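PDB 4IGB: LPXTG cell wall surface protein from Streptococcus gordonii, which is probably an adhesin displayed on the streptococcal cell wall, seen here as its N-terminal N1 and N2 domains. Local coordinates for residues Tyr65-Val76 and Ser134-Trp145; Val76-Gln84 and Glu125-Lys133. All blocks are in the same frame, centred on the assembly; numbering follows the deposited sequence.

Contact 1: residues Tyr65-Val76 and Ser134-Trp145; sequences YPGEMENFTLKV and STVEFFSISELW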
loop_
_atom_site.group_PDB
_atom_site.type_symbol
_atom_site.label_atom_id
_atom_site.label_comp_id
_atom_site.label_asym_id
_atom_site.label_seq_id
_atom_site.Cartn_x
_atom_site.Cartn_y
_atom_site.Cartn_z
ATOM N N TYR B 65 5.771 28.450 5.026
ATOM C CA TYR B 65 4.607 27.587 5.031
ATOM C C TYR B 65 4.460 26.949 6.418
ATOM O O TYR B 65 5.453 26.585 7.045
ATOM C CB TYR B 65 4.747 26.506 3.960
ATOM C CG TYR B 65 4.550 26.963 2.533
ATOM C CD1 TYR B 65 5.532 27.690 1.865
ATOM C CD2 TYR B 65 3.398 26.629 1.832
ATOM C CE1 TYR B 65 5.355 28.094 0.549
ATOM C CE2 TYR B 65 3.216 27.025 0.515
ATOM C CZ TYR B 65 4.196 27.758 -0.122
ATOM O OH TYR B 65 4.009 28.152 -1.436
ATOM N N PRO B 66 3.219 26.815 6.908
ATOM C CA PRO B 66 2.988 26.210 8.223
ATOM C C PRO B 66 2.749 24.704 8.067
ATOM O O PRO B 66 2.114 24.317 7.081
ATOM C CB PRO B 66 1.706 26.912 8.697
ATOM C CG PRO B 66 1.104 27.595 7.434
ATOM C CD PRO B 66 1.948 27.183 6.261
ATOM N N GLY B 67 3.234 23.867 8.990
ATOM C CA GLY B 67 3.942 24.306 10.180
ATOM C C GLY B 67 5.257 23.593 10.470
ATOM O O GLY B 67 6.309 24.217 10.403
ATOM N N GLU B 68 5.214 22.305 10.810
ATOM C CA GLU B 68 6.429 21.611 11.280
ATOM C C GLU B 68 6.913 20.507 10.336
ATOM O O GLU B 68 6.126 19.733 9.787
ATOM C CB GLU B 68 6.251 21.068 12.705
ATOM C CG GLU B 68 5.843 22.127 13.743
ATOM C CD GLU B 68 6.890 23.200 13.974
ATOM O OE1 GLU B 68 8.095 22.911 13.899
ATOM O OE2 GLU B 68 6.511 24.353 14.263
ATOM N N MET B 69 8.224 20.451 10.150
ATOM C CA MET B 69 8.816 19.563 9.162
ATOM C C MET B 69 10.076 18.917 9.715
ATOM O O MET B 69 10.831 19.536 10.472
ATOM C CB MET B 69 9.180 20.354 7.900
ATOM C CG MET B 69 10.122 19.627 6.946
ATOM S SD MET B 69 10.533 20.596 5.478
ATOM C CE MET B 69 9.006 20.447 4.548
ATOM N N GLU B 70 10.301 17.667 9.334
ATOM C CA GLU B 70 11.592 17.049 9.576
ATOM C C GLU B 70 12.264 16.894 8.231
ATOM O O GLU B 70 11.731 16.239 7.328
ATOM C CB GLU B 70 11.450 15.710 10.300
ATOM C CG GLU B 70 12.798 15.139 10.804
ATOM C CD GLU B 70 13.351 15.867 12.018
ATOM O OE1 GLU B 70 12.633 16.696 12.619
ATOM O OE2 GLU B 70 14.514 15.602 12.384
ATOM N N ASN B 71 13.433 17.512 8.100
ATOM C CA ASN B 71 14.103 17.626 6.811
ATOM C C ASN B 71 15.385 16.832 6.741
ATOM O O ASN B 71 16.113 16.733 7.726
ATOM C CB ASN B 71 14.433 19.086 6.493
ATOM C CG ASN B 71 14.672 19.308 5.019
ATOM O OD1 ASN B 71 15.541 20.093 4.648
ATOM N ND2 ASN B 71 13.914 18.619 4.167
ATOM N N PHE B 72 15.679 16.301 5.559
ATOM C CA PHE B 72 16.874 15.486 5.374
ATOM C C PHE B 72 17.616 15.901 4.120
ATOM O O PHE B 72 17.050 15.925 3.012
ATOM C CB PHE B 72 16.511 14.003 5.277
ATOM C CG PHE B 72 15.846 13.451 6.501
ATOM C CD1 PHE B 72 14.492 13.654 6.723
ATOM C CD2 PHE B 72 16.572 12.698 7.420
ATOM C CE1 PHE B 72 13.873 13.114 7.843
ATOM C CE2 PHE B 72 15.963 12.180 8.547
ATOM C CZ PHE B 72 14.609 12.384 8.758
ATOM N N THR B 73 18.890 16.220 4.282
ATOM C CA THR B 73 19.718 16.543 3.133
ATOM C C THR B 73 20.964 15.684 3.124
ATOM O O THR B 73 21.266 15.005 4.103
ATOM C CB THR B 73 20.122 18.031 3.135
ATOM O OG1 THR B 73 21.032 18.277 4.212
ATOM C CG2 THR B 73 18.875 18.935 3.278
ATOM N N LEU B 74 21.681 15.724 2.002
ATOM C CA LEU B 74 22.897 14.955 1.803
ATOM C C LEU B 74 24.091 15.901 1.644
ATOM O O LEU B 74 24.061 16.817 0.828
ATOM C CB LEU B 74 22.752 14.075 0.554
ATOM C CG LEU B 74 21.879 12.837 0.725
ATOM C CD1 LEU B 74 21.514 12.231 -0.618
ATOM C CD2 LEU B 74 22.587 11.804 1.624
ATOM N N LYS B 75 25.134 15.681 2.437
ATOM C CA LYS B 75 26.371 16.461 2.340
ATOM C C LYS B 75 27.181 16.088 1.103
ATOM O O LYS B 75 27.629 14.948 0.975
ATOM C CB LYS B 75 27.235 16.224 3.576
ATOM C CG LYS B 75 26.525 16.542 4.878
ATOM C CD LYS B 75 27.280 15.979 6.077
ATOM C CE LYS B 75 26.570 16.353 7.369
ATOM N NZ LYS B 75 27.067 15.585 8.541
ATOM N N VAL B 76 27.399 17.045 0.205
ATOM C CA VAL B 76 28.148 16.744 -1.010
ATOM C C VAL B 76 29.633 17.071 -0.880
ATOM O O VAL B 76 30.035 17.858 -0.027
ATOM C CB VAL B 76 27.546 17.441 -2.257
ATOM C CG1 VAL B 76 26.109 17.024 -2.429
ATOM C CG2 VAL B 76 27.634 18.932 -2.133
ATOM N N SER B 134 26.286 23.583 1.030
ATOM C CA SER B 134 27.045 22.348 1.245
ATOM C C SER B 134 26.220 21.062 1.163
ATOM O O SER B 134 26.784 19.968 1.185
ATOM C CB SER B 134 27.758 22.385 2.595
ATOM O OG SER B 134 26.815 22.409 3.654
ATOM N N THR B 135 24.900 21.177 1.080
ATOM C CA THR B 135 24.076 19.977 1.036
ATOM C C THR B 135 23.056 20.018 -0.094
ATOM O O THR B 135 22.846 21.061 -0.726
ATOM C CB THR B 135 23.345 19.736 2.367
ATOM O OG1 THR B 135 22.318 20.721 2.531
ATOM C CG2 THR B 135 24.310 19.797 3.545
ATOM N N VAL B 136 22.433 18.870 -0.352
ATOM C CA VAL B 136 21.395 18.773 -1.364
ATOM C C VAL B 136 20.165 18.109 -0.741
ATOM O O VAL B 136 20.278 17.140 0.016
ATOM C CB VAL B 136 21.887 17.980 -2.603
ATOM C CG1 VAL B 136 20.743 17.662 -3.544
ATOM C CG2 VAL B 136 22.988 18.745 -3.337
ATOM N N GLU B 137 18.994 18.644 -1.053
ATOM C CA GLU B 137 17.731 18.142 -0.530
ATOM C C GLU B 137 17.402 16.764 -1.115
ATOM O O GLU B 137 17.632 16.520 -2.299
ATOM C CB GLU B 137 16.624 19.135 -0.894
ATOM C CG GLU B 137 15.244 18.784 -0.357
ATOM C CD GLU B 137 15.096 19.074 1.132
ATOM O OE1 GLU B 137 15.757 20.005 1.648
ATOM O OE2 GLU B 137 14.313 18.356 1.794
ATOM N N PHE B 138 16.862 15.860 -0.304
ATOM C CA PHE B 138 16.304 14.636 -0.883
ATOM C C PHE B 138 14.988 14.154 -0.280
ATOM O O PHE B 138 14.241 13.439 -0.938
ATOM C CB PHE B 138 17.337 13.496 -0.931
ATOM C CG PHE B 138 17.588 12.829 0.389
ATOM C CD1 PHE B 138 16.965 11.631 0.701
ATOM C CD2 PHE B 138 18.474 13.383 1.315
ATOM C CE1 PHE B 138 17.207 11.003 1.913
ATOM C CE2 PHE B 138 18.711 12.761 2.530
ATOM C CZ PHE B 138 18.091 11.570 2.829
ATOM N N PHE B 139 14.687 14.559 0.951
ATOM C CA PHE B 139 13.568 13.967 1.671
ATOM C C PHE B 139 13.094 14.815 2.840
ATOM O O PHE B 139 13.903 15.376 3.587
ATOM C CB PHE B 139 13.979 12.571 2.180
ATOM C CG PHE B 139 12.932 11.884 3.015
ATOM C CD1 PHE B 139 11.794 11.348 2.428
ATOM C CD2 PHE B 139 13.100 11.750 4.388
ATOM C CE1 PHE B 139 10.835 10.690 3.190
ATOM C CE2 PHE B 139 12.137 11.090 5.161
ATOM C CZ PHE B 139 11.009 10.570 4.562
ATOM N N SER B 140 11.776 14.892 3.018
ATOM C CA SER B 140 11.233 15.568 4.191
ATOM C C SER B 140 9.945 14.905 4.604
ATOM O O SER B 140 9.289 14.223 3.802
ATOM C CB SER B 140 10.998 17.072 3.938
ATOM O OG SER B 140 9.951 17.276 2.997
ATOM N N ILE B 141 9.597 15.108 5.868
ATOM C CA ILE B 141 8.329 14.661 6.415
ATOM C C ILE B 141 7.582 15.878 6.955
ATOM O O ILE B 141 8.105 16.615 7.785
ATOM C CB ILE B 141 8.556 13.670 7.562
ATOM C CG1 ILE B 141 9.393 12.491 7.069
ATOM C CG2 ILE B 141 7.224 13.206 8.146
ATOM C CD1 ILE B 141 9.760 11.504 8.166
ATOM N N SER B 142 6.365 16.090 6.479
ATOM C CA SER B 142 5.556 17.211 6.941
ATOM C C SER B 142 4.152 17.063 6.421
ATOM O O SER B 142 3.872 16.219 5.566
ATOM C CB SER B 142 6.092 18.526 6.393
ATOM O OG SER B 142 5.669 18.682 5.048
ATOM N N GLU B 143 3.260 17.912 6.913
ATOM C CA GLU B 143 1.937 17.960 6.328
ATOM C C GLU B 143 1.675 19.299 5.653
ATOM O O GLU B 143 0.549 19.763 5.615
ATOM C CB GLU B 143 0.867 17.583 7.357
ATOM C CG GLU B 143 0.976 16.125 7.796
ATOM C CD GLU B 143 -0.018 15.738 8.880
ATOM O OE1 GLU B 143 -0.747 14.754 8.690
ATOM O OE2 GLU B 143 -0.056 16.400 9.935
ATOM N N LEU B 144 2.720 19.912 5.103
ATOM C CA LEU B 144 2.545 21.162 4.356
ATOM C C LEU B 144 1.584 21.001 3.179
ATOM O O LEU B 144 0.841 21.924 2.858
ATOM C CB LEU B 144 3.866 21.685 3.784
ATOM C CG LEU B 144 5.052 22.096 4.648
ATOM C CD1 LEU B 144 5.924 23.060 3.849
ATOM C CD2 LEU B 144 4.598 22.712 5.963
ATOM N N TRP B 145 1.630 19.840 2.525
ATOM C CA TRP B 145 0.952 19.631 1.250
ATOM C C TRP B 145 -0.249 18.701 1.384
ATOM O O TRP B 145 -1.332 19.007 0.892
ATOM C CB TRP B 145 1.945 19.083 0.223
ATOM C CG TRP B 145 3.226 19.852 0.230
ATOM C CD1 TRP B 145 4.476 19.374 0.504
ATOM C CD2 TRP B 145 3.380 21.251 -0.026
ATOM N NE1 TRP B 145 5.402 20.391 0.423
ATOM C CE2 TRP B 145 4.752 21.555 0.100
ATOM C CE3 TRP B 145 2.490 22.280 -0.352
ATOM C CZ2 TRP B 145 5.258 22.842 -0.092
ATOM C CZ3 TRP B 145 2.995 23.566 -0.537
ATOM C CH2 TRP B 145 4.364 23.831 -0.405
HETATM O O HOH W 1 3.530 19.619 9.115
HETATM O O HOH W 2 29.375 19.189 2.143
#

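Contact 2: residues Val76-Gln84 and Glu125-Lys133; sequences VDKSKKQDQ and ESEMNSAQK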
loop_
_atom_site.group_PDB
_atom_site.type_symbol
_atom_site.label_atom_id
_atom_site.label_comp_id
_atom_site.label_asym_id
_atom_site.label_seq_id
_atom_site.Cartn_x
_atom_site.Cartn_y
_atom_site.Cartn_z
ATOM N N VAL B 76 27.399 17.045 0.205
ATOM C CA VAL B 76 28.148 16.744 -1.010
ATOM C C VAL B 76 29.633 17.071 -0.880
ATOM O O VAL B 76 30.035 17.858 -0.027
ATOM C CB VAL B 76 27.546 17.441 -2.257
ATOM C CG1 VAL B 76 26.109 17.024 -2.429
ATOM C CG2 VAL B 76 27.634 18.932 -2.133
ATOM N N ASP B 77 30.453 16.434 -1.706
ATOM C CA ASP B 77 31.847 16.836 -1.821
ATOM C C ASP B 77 31.880 17.996 -2.810
ATOM O O ASP B 77 31.680 17.804 -4.006
ATOM C CB ASP B 77 32.705 15.677 -2.326
ATOM C CG ASP B 77 34.195 15.984 -2.264
ATOM O OD1 ASP B 77 34.576 17.165 -2.419
ATOM O OD2 ASP B 77 34.981 15.039 -2.054
ATOM N N LYS B 78 32.097 19.205 -2.306
ATOM C CA LYS B 78 32.005 20.398 -3.140
ATOM C C LYS B 78 33.130 20.472 -4.170
ATOM O O LYS B 78 33.062 21.257 -5.118
ATOM C CB LYS B 78 31.986 21.662 -2.272
ATOM C CG LYS B 78 30.729 21.810 -1.426
ATOM C CD LYS B 78 30.960 22.717 -0.217
ATOM C CE LYS B 78 31.430 24.113 -0.632
ATOM N NZ LYS B 78 30.408 24.806 -1.462
ATOM N N SER B 79 34.152 19.638 -3.999
ATOM C CA SER B 79 35.294 19.670 -4.905
ATOM C C SER B 79 35.083 18.746 -6.086
ATOM O O SER B 79 35.881 18.739 -7.022
ATOM C CB SER B 79 36.580 19.268 -4.181
ATOM O OG SER B 79 36.666 17.857 -4.036
ATOM N N LYS B 80 34.019 17.950 -6.037
ATOM C CA LYS B 80 33.780 16.958 -7.078
ATOM C C LYS B 80 32.557 17.291 -7.914
ATOM O O LYS B 80 31.419 16.927 -7.576
ATOM C CB LYS B 80 33.664 15.558 -6.483
ATOM C CG LYS B 80 34.968 15.006 -5.959
ATOM C CD LYS B 80 34.768 13.638 -5.341
ATOM C CE LYS B 80 36.088 13.078 -4.812
ATOM N NZ LYS B 80 35.918 11.697 -4.281
ATOM N N LYS B 81 32.798 17.989 -9.015
ATOM C CA LYS B 81 31.710 18.406 -9.878
ATOM C C LYS B 81 31.331 17.248 -10.788
ATOM O O LYS B 81 31.646 17.220 -11.976
ATOM C CB LYS B 81 32.081 19.684 -10.637
ATOM C CG LYS B 81 32.216 20.885 -9.694
ATOM C CD LYS B 81 33.154 21.953 -10.233
ATOM C CE LYS B 81 33.371 23.043 -9.192
ATOM N NZ LYS B 81 33.740 22.470 -7.858
ATOM N N GLN B 82 30.652 16.276 -10.193
ATOM C CA GLN B 82 30.276 15.070 -10.894
ATOM C C GLN B 82 29.234 14.326 -10.077
ATOM O O GLN B 82 28.907 14.727 -8.959
ATOM C CB GLN B 82 31.501 14.184 -11.109
ATOM C CG GLN B 82 32.163 13.726 -9.823
ATOM C CD GLN B 82 33.524 13.111 -10.068
ATOM O OE1 GLN B 82 34.185 13.420 -11.061
ATOM N NE2 GLN B 82 33.950 12.233 -9.167
ATOM N N ASP B 83 28.705 13.250 -10.640
ATOM C CA ASP B 83 27.688 12.479 -9.947
ATOM C C ASP B 83 28.226 11.985 -8.619
ATOM O O ASP B 83 29.402 11.649 -8.498
ATOM C CB ASP B 83 27.223 11.309 -10.808
ATOM C CG ASP B 83 26.504 11.768 -12.058
ATOM O OD1 ASP B 83 26.290 12.992 -12.203
ATOM O OD2 ASP B 83 26.143 10.911 -12.893
ATOM N N GLN B 84 27.371 11.972 -7.608
ATOM C CA GLN B 84 27.761 11.442 -6.310
ATOM C C GLN B 84 26.698 10.480 -5.785
ATOM O O GLN B 84 25.516 10.803 -5.760
ATOM C CB GLN B 84 28.059 12.573 -5.322
ATOM C CG GLN B 84 29.208 13.458 -5.787
ATOM C CD GLN B 84 29.511 14.606 -4.849
ATOM O OE1 GLN B 84 29.924 15.680 -5.289
ATOM N NE2 GLN B 84 29.331 14.386 -3.557
ATOM N N GLU B 125 27.713 24.909 -10.929
ATOM C CA GLU B 125 29.087 25.280 -10.605
ATOM C C GLU B 125 29.114 26.312 -9.485
ATOM O O GLU B 125 29.903 26.226 -8.545
ATOM C CB GLU B 125 29.768 25.853 -11.845
ATOM C CG GLU B 125 31.129 26.479 -11.579
ATOM C CD GLU B 125 32.274 25.610 -12.062
ATOM O OE1 GLU B 125 32.059 24.386 -12.209
ATOM O OE2 GLU B 125 33.381 26.147 -12.302
ATOM N N SER B 126 28.241 27.300 -9.613
ATOM C CA SER B 126 28.160 28.393 -8.665
ATOM C C SER B 126 27.892 27.858 -7.254
ATOM O O SER B 126 28.594 28.214 -6.308
ATOM C CB SER B 126 27.060 29.355 -9.106
ATOM O OG SER B 126 26.942 30.450 -8.225
ATOM N N GLU B 127 26.882 26.999 -7.121
ATOM C CA GLU B 127 26.548 26.389 -5.831
ATOM C C GLU B 127 27.726 25.593 -5.268
ATOM O O GLU B 127 28.067 25.713 -4.098
ATOM C CB GLU B 127 25.321 25.480 -5.962
ATOM C CG GLU B 127 24.058 26.200 -6.370
ATOM C CD GLU B 127 23.523 27.119 -5.274
ATOM O OE1 GLU B 127 23.993 28.268 -5.175
ATOM O OE2 GLU B 127 22.636 26.695 -4.506
ATOM N N MET B 128 28.354 24.784 -6.111
ATOM C CA MET B 128 29.483 23.972 -5.666
ATOM C C MET B 128 30.618 24.830 -5.131
ATOM O O MET B 128 31.256 24.482 -4.132
ATOM C CB MET B 128 29.982 23.073 -6.800
ATOM C CG MET B 128 29.005 21.961 -7.152
ATOM S SD MET B 128 28.829 20.733 -5.844
ATOM C CE MET B 128 30.260 19.703 -6.167
ATOM N N ASN B 129 30.868 25.952 -5.798
ATOM C CA ASN B 129 31.946 26.851 -5.387
ATOM C C ASN B 129 31.568 27.825 -4.269
ATOM O O ASN B 129 32.449 28.389 -3.613
ATOM C CB ASN B 129 32.487 27.626 -6.587
ATOM C CG ASN B 129 33.195 26.733 -7.569
ATOM O OD1 ASN B 129 33.168 26.972 -8.775
ATOM N ND2 ASN B 129 33.827 25.685 -7.061
ATOM N N SER B 130 30.268 28.021 -4.055
ATOM C CA SER B 130 29.799 28.970 -3.043
ATOM C C SER B 130 30.440 28.706 -1.685
ATOM O O SER B 130 31.009 27.641 -1.445
ATOM C CB SER B 130 28.276 28.900 -2.900
ATOM O OG SER B 130 27.911 27.837 -2.034
ATOM N N ALA B 131 30.346 29.675 -0.786
ATOM C CA ALA B 131 30.878 29.488 0.553
ATOM C C ALA B 131 29.845 28.830 1.464
ATOM O O ALA B 131 30.188 28.038 2.334
ATOM C CB ALA B 131 31.339 30.818 1.135
ATOM N N GLN B 132 28.574 29.151 1.251
ATOM C CA GLN B 132 27.545 28.759 2.207
ATOM C C GLN B 132 26.782 27.469 1.880
ATOM O O GLN B 132 26.205 26.868 2.783
ATOM C CB GLN B 132 26.558 29.909 2.443
ATOM C CG GLN B 132 25.882 30.410 1.173
ATOM C CD GLN B 132 24.595 31.177 1.447
ATOM O OE1 GLN B 132 23.916 30.940 2.453
ATOM N NE2 GLN B 132 24.252 32.105 0.547
ATOM N N LYS B 133 26.764 27.044 0.615
ATOM C CA LYS B 133 25.979 25.866 0.240
ATOM C C LYS B 133 26.811 24.594 0.341
ATOM O O LYS B 133 27.913 24.523 -0.207
ATOM C CB LYS B 133 25.418 25.998 -1.174
ATOM C CG LYS B 133 24.597 27.246 -1.429
ATOM C CD LYS B 133 23.535 27.451 -0.378
ATOM C CE LYS B 133 22.541 28.489 -0.854
ATOM N NZ LYS B 133 21.701 29.020 0.255
#

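Contact 1: residues Tyr65-Val76 and Ser134-Trp145
Phe72 and Phe139 form a hydrogen-bonded pair between antiparallel strands 68-75 and 135-142. Phe72 can be followed outward. Its CB lies 3.7 Å from Phe138 CE2. Its CG sits at the edge of the Phe139 ring, near that ring's plane. CD1 comes closest, 3.3 Å from Phe139 CD2, and CE1 runs on beside Phe139 CE2 and reaches toward Ile141 CD1. The Phe72 and Phe139 side chains run side by side, pointing the same way, and their rings are oblique, with planes 46° apart. Phe72 N donates to Phe139 O, while Phe72 O takes two weak bonds, from Phe138 N and Phe139 N. Phe138 points its CG between its own N and carbonyl carbon (chi1 77°). This brings the ring across Leu74, with CD2 3.5 Å from Leu74 CG. Phe111 meets both Phe138 and Phe139 edge-to-face.

The other face, with Asn71 and Glu137, is more polar, although Met69 also lies on it. The amide and carboxylate are nearly coplanar, but the modelled Asn71 ND2 to Glu137 OE2 contact is too short, so this bond is doubtful. Where Tyr65 and Trp145 meet, Trp145 CH2 stands 3.5 Å from Tyr65 CE2, over one face of the tyrosine ring. Leu144 CD1 packs on Tyr65 CB. The shift in pairing after Phe72, with Phe138 and Phe139 both opposite it, is a classic beta bulge in the antiparallel six-stranded sheet of the N-terminal domain.

Contact 2: residues Val76-Gln84 and Glu125-Lys133
A type I beta turn, Asp77 to Lys80, meets the C-terminal end of helix 122-129 at one end of the N-terminal domain. Lys78 carries the polar part. Its chain bends at chi3 and chi4 (58° and 62°) and curls its amine into a group of backbone carbonyls. Lys78 NZ donates to Met128 O at 2.8 Å and to Ser130 O at 2.9 Å. It also reaches Lys133 O at 2.8 Å, nearly in line with that C=O bond. The Met128 carbonyl is instead met from above its plane. Ser130 OG accepts from Lys133 N, an ST motif, and donates to Glu127 O.

Met128 fills the turn from the helix side. Bends at chi2 and chi3 carry its CE to 3.2 Å from Asp77 O and 3.3 Å from Lys80 O. Tyr118, Met166 and Phe170 also touch this side chain. Lys81 slides past Met128 in the opposite direction. Its CD lies 3.3 Å from Glu125 OE1, but its amine does not contact that carboxylate and makes a weak bond to Lys78 O. Within the turn, Asp77 OD1 accepts from Ser79 N and Ser79 OG. Three carbonyls around one amine, two of them at the helix end, would probably stabilise the positive charge of Lys78.

How the contacts relate
Contact 1 joins two neighbouring strands of one sheet. Contact 2 joins the loop that follows strand 68-75 to the helix end and turn that lead into strand 135-142. Val76 belongs to both: it ends the strand pairing and begins the loop. Contact 2 is nested inside the chain loop closed by contact 1, and the two touch where Ser134 packs against Lys78. Just over half the residues of contact 1 are buried, against 3 of 13 in contact 2, which is smaller and lies farther from the centre of the chain. The balance shifts from backbone pairing and aromatic packing in contact 1 to a lysine amine held by carbonyls, with one buried methionine, in contact 2.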